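Local coordinates for putative peptidase (Bacteroides fragilis, PDB 5DYN), which probably acts, as one piece of a longer clostripain-family (C11) cysteine protease, in activating the Bacteroides fragilis toxin, at residues B[149-152]-B[156-159]. Numbering follows the deposited sequence.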
loop_
_atom_site.group_PDB
_atom_site.type_symbol
_atom_site.label_atom_id
_atom_site.label_comp_id
_atom_site.label_asym_id
_atom_site.label_seq_id
_atom_site.Cartn_x
_atom_site.Cartn_y
_atom_site.Cartn_z
ATOM N N ASP B 149 -5.881 -3.191 -12.722
ATOM C CA ASP B 149 -6.212 -1.843 -13.167
ATOM C C ASP B 149 -7.381 -1.875 -14.145
ATOM O O ASP B 149 -7.242 -2.300 -15.290
ATOM C CB ASP B 149 -4.990 -1.180 -13.806
ATOM C CG ASP B 149 -5.151 0.325 -13.970
ATOM O OD1 ASP B 149 -6.303 0.815 -13.997
ATOM O OD2 ASP B 149 -4.117 1.020 -14.077
ATOM N N ARG B 150 -8.533 -1.401 -13.685
ATOM C CA ARG B 150 -9.769 -1.507 -14.448
ATOM C C ARG B 150 -10.007 -0.294 -15.343
ATOM O O ARG B 150 -11.027 -0.205 -16.023
ATOM C CB ARG B 150 -10.943 -1.703 -13.492
ATOM C CG ARG B 150 -10.895 -3.040 -12.777
ATOM C CD ARG B 150 -11.244 -4.147 -13.749
ATOM N NE ARG B 150 -10.294 -5.251 -13.716
ATOM C CZ ARG B 150 -10.433 -6.366 -14.427
ATOM N NH1 ARG B 150 -11.483 -6.519 -15.221
ATOM N NH2 ARG B 150 -9.523 -7.329 -14.345
ATOM N N ARG B 151 -9.054 0.633 -15.334
ATOM C CA ARG B 151 -9.086 1.798 -16.209
ATOM C C ARG B 151 -8.446 1.449 -17.546
ATOM O O ARG B 151 -7.220 1.459 -17.667
ATOM C CB ARG B 151 -8.356 2.974 -15.558
ATOM C CG ARG B 151 -8.856 3.304 -14.162
ATOM C CD ARG B 151 -7.850 4.132 -13.388
ATOM N NE ARG B 151 -6.567 3.445 -13.275
ATOM C CZ ARG B 151 -5.530 3.900 -12.578
ATOM N NH1 ARG B 151 -5.622 5.046 -11.921
ATOM N NH2 ARG B 151 -4.403 3.203 -12.534
ATOM N N THR B 152 -9.269 1.153 -18.548
ATOM C CA THR B 152 -8.773 0.589 -19.805
ATOM C C THR B 152 -7.833 1.514 -20.576
ATOM O O THR B 152 -7.162 1.075 -21.509
ATOM C CB THR B 152 -9.932 0.192 -20.743
ATOM O OG1 THR B 152 -10.578 1.369 -21.244
ATOM C CG2 THR B 152 -10.944 -0.676 -20.009
ATOM N N TYR B 156 -2.348 -0.225 -15.658
ATOM C CA TYR B 156 -0.985 -0.179 -15.135
ATOM C C TYR B 156 -0.534 -1.465 -14.457
ATOM O O TYR B 156 0.618 -1.866 -14.584
ATOM C CB TYR B 156 -0.843 0.963 -14.128
ATOM C CG TYR B 156 -0.983 2.353 -14.702
ATOM C CD1 TYR B 156 -0.791 2.596 -16.056
ATOM C CD2 TYR B 156 -1.295 3.428 -13.879
ATOM C CE1 TYR B 156 -0.913 3.875 -16.576
ATOM C CE2 TYR B 156 -1.420 4.707 -14.385
ATOM C CZ TYR B 156 -1.228 4.926 -15.732
ATOM O OH TYR B 156 -1.355 6.203 -16.229
ATOM N N TYR B 157 -1.441 -2.099 -13.723
ATOM C CA TYR B 157 -1.045 -3.144 -12.786
ATOM C C TYR B 157 -1.588 -4.522 -13.145
ATOM O O TYR B 157 -2.800 -4.725 -13.217
ATOM C CB TYR B 157 -1.496 -2.762 -11.374
ATOM C CG TYR B 157 -1.288 -1.301 -11.059
ATOM C CD1 TYR B 157 -0.029 -0.814 -10.722
ATOM C CD2 TYR B 157 -2.347 -0.402 -11.110
ATOM C CE1 TYR B 157 0.167 0.526 -10.441
ATOM C CE2 TYR B 157 -2.159 0.940 -10.831
ATOM C CZ TYR B 157 -0.900 1.397 -10.497
ATOM O OH TYR B 157 -0.709 2.729 -10.217
ATOM N N TYR B 158 -0.678 -5.466 -13.360
ATOM C CA TYR B 158 -1.040 -6.855 -13.605
ATOM C C TYR B 158 -0.466 -7.750 -12.518
ATOM O O TYR B 158 0.500 -7.385 -11.852
ATOM C CB TYR B 158 -0.536 -7.319 -14.968
ATOM C CG TYR B 158 -1.250 -6.700 -16.142
ATOM C CD1 TYR B 158 -0.861 -5.465 -16.643
ATOM C CD2 TYR B 158 -2.308 -7.356 -16.759
ATOM C CE1 TYR B 158 -1.509 -4.898 -17.726
ATOM C CE2 TYR B 158 -2.961 -6.799 -17.842
ATOM C CZ TYR B 158 -2.558 -5.570 -18.320
ATOM O OH TYR B 158 -3.205 -5.009 -19.396
ATOM N N ASP B 159 -1.056 -8.925 -12.340
ATOM C CA ASP B 159 -0.554 -9.867 -11.352
ATOM C C ASP B 159 0.809 -10.414 -11.774
ATOM O O ASP B 159 0.952 -10.972 -12.859
ATOM C CB ASP B 159 -1.545 -11.008 -11.144
ATOM C CG ASP B 159 -1.101 -11.966 -10.064
ATOM O OD1 ASP B 159 -1.261 -11.631 -8.871
ATOM O OD2 ASP B 159 -0.586 -13.052 -10.408
#
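The carboxylate of Asp149 reaches over to the start of segment 156-159 and takes the backbone N-H of Tyr156 on OD2, with N and OD2 2.7 Å apart and a nearly straight bond of 167°. With CG anti to the backbone N of Asp149 (chi1 -165°), the carboxylate lies between the Tyr156 backbone and the Arg151 side chain, which clasps it side-on: NE meets OD1 of Asp149 on its syn side, and NH2 makes a salt bridge with OD2 at 2.7 Å. The backbone N of Arg151 also donates to Asp149 OD1, from the opposite face of the carboxylate to NE, and closes an Asx turn. Each oxygen of this buried acid therefore accepts two bonds, which fixes the rotation of the group and would probably favour its charged form. The turn lies in the loop between helix 130-133 and strand 158-159 of the clostripain-family domain, where the chain doubles back just before that strand pairs with strand 212-213. Two tyrosines close round the ion pair: NH2 of Arg151 comes to 3.4 Å from CD2 of Tyr156 and 3.6 Å from CE2 of Tyr157. The Tyr157 ring and guanidinium planes are inclined by only 22°, though the two groups meet obliquely, whereas the Tyr156 ring stands steeply to the guanidinium. Glu120 of the second, different chain of the assembly receives both NH1 of Arg151, in a salt bridge, and the hydroxyl of Tyr157, so the cluster reaches the interchain interface. Away from the carboxylate the contact slackens: the backbone N of Asp149 makes just a weak bond to O of Tyr157, at 3.5 Å, and the solvent side is made by partly exposed Arg150 and exposed Thr152, which flank buried Arg151 without touching segment 156-159.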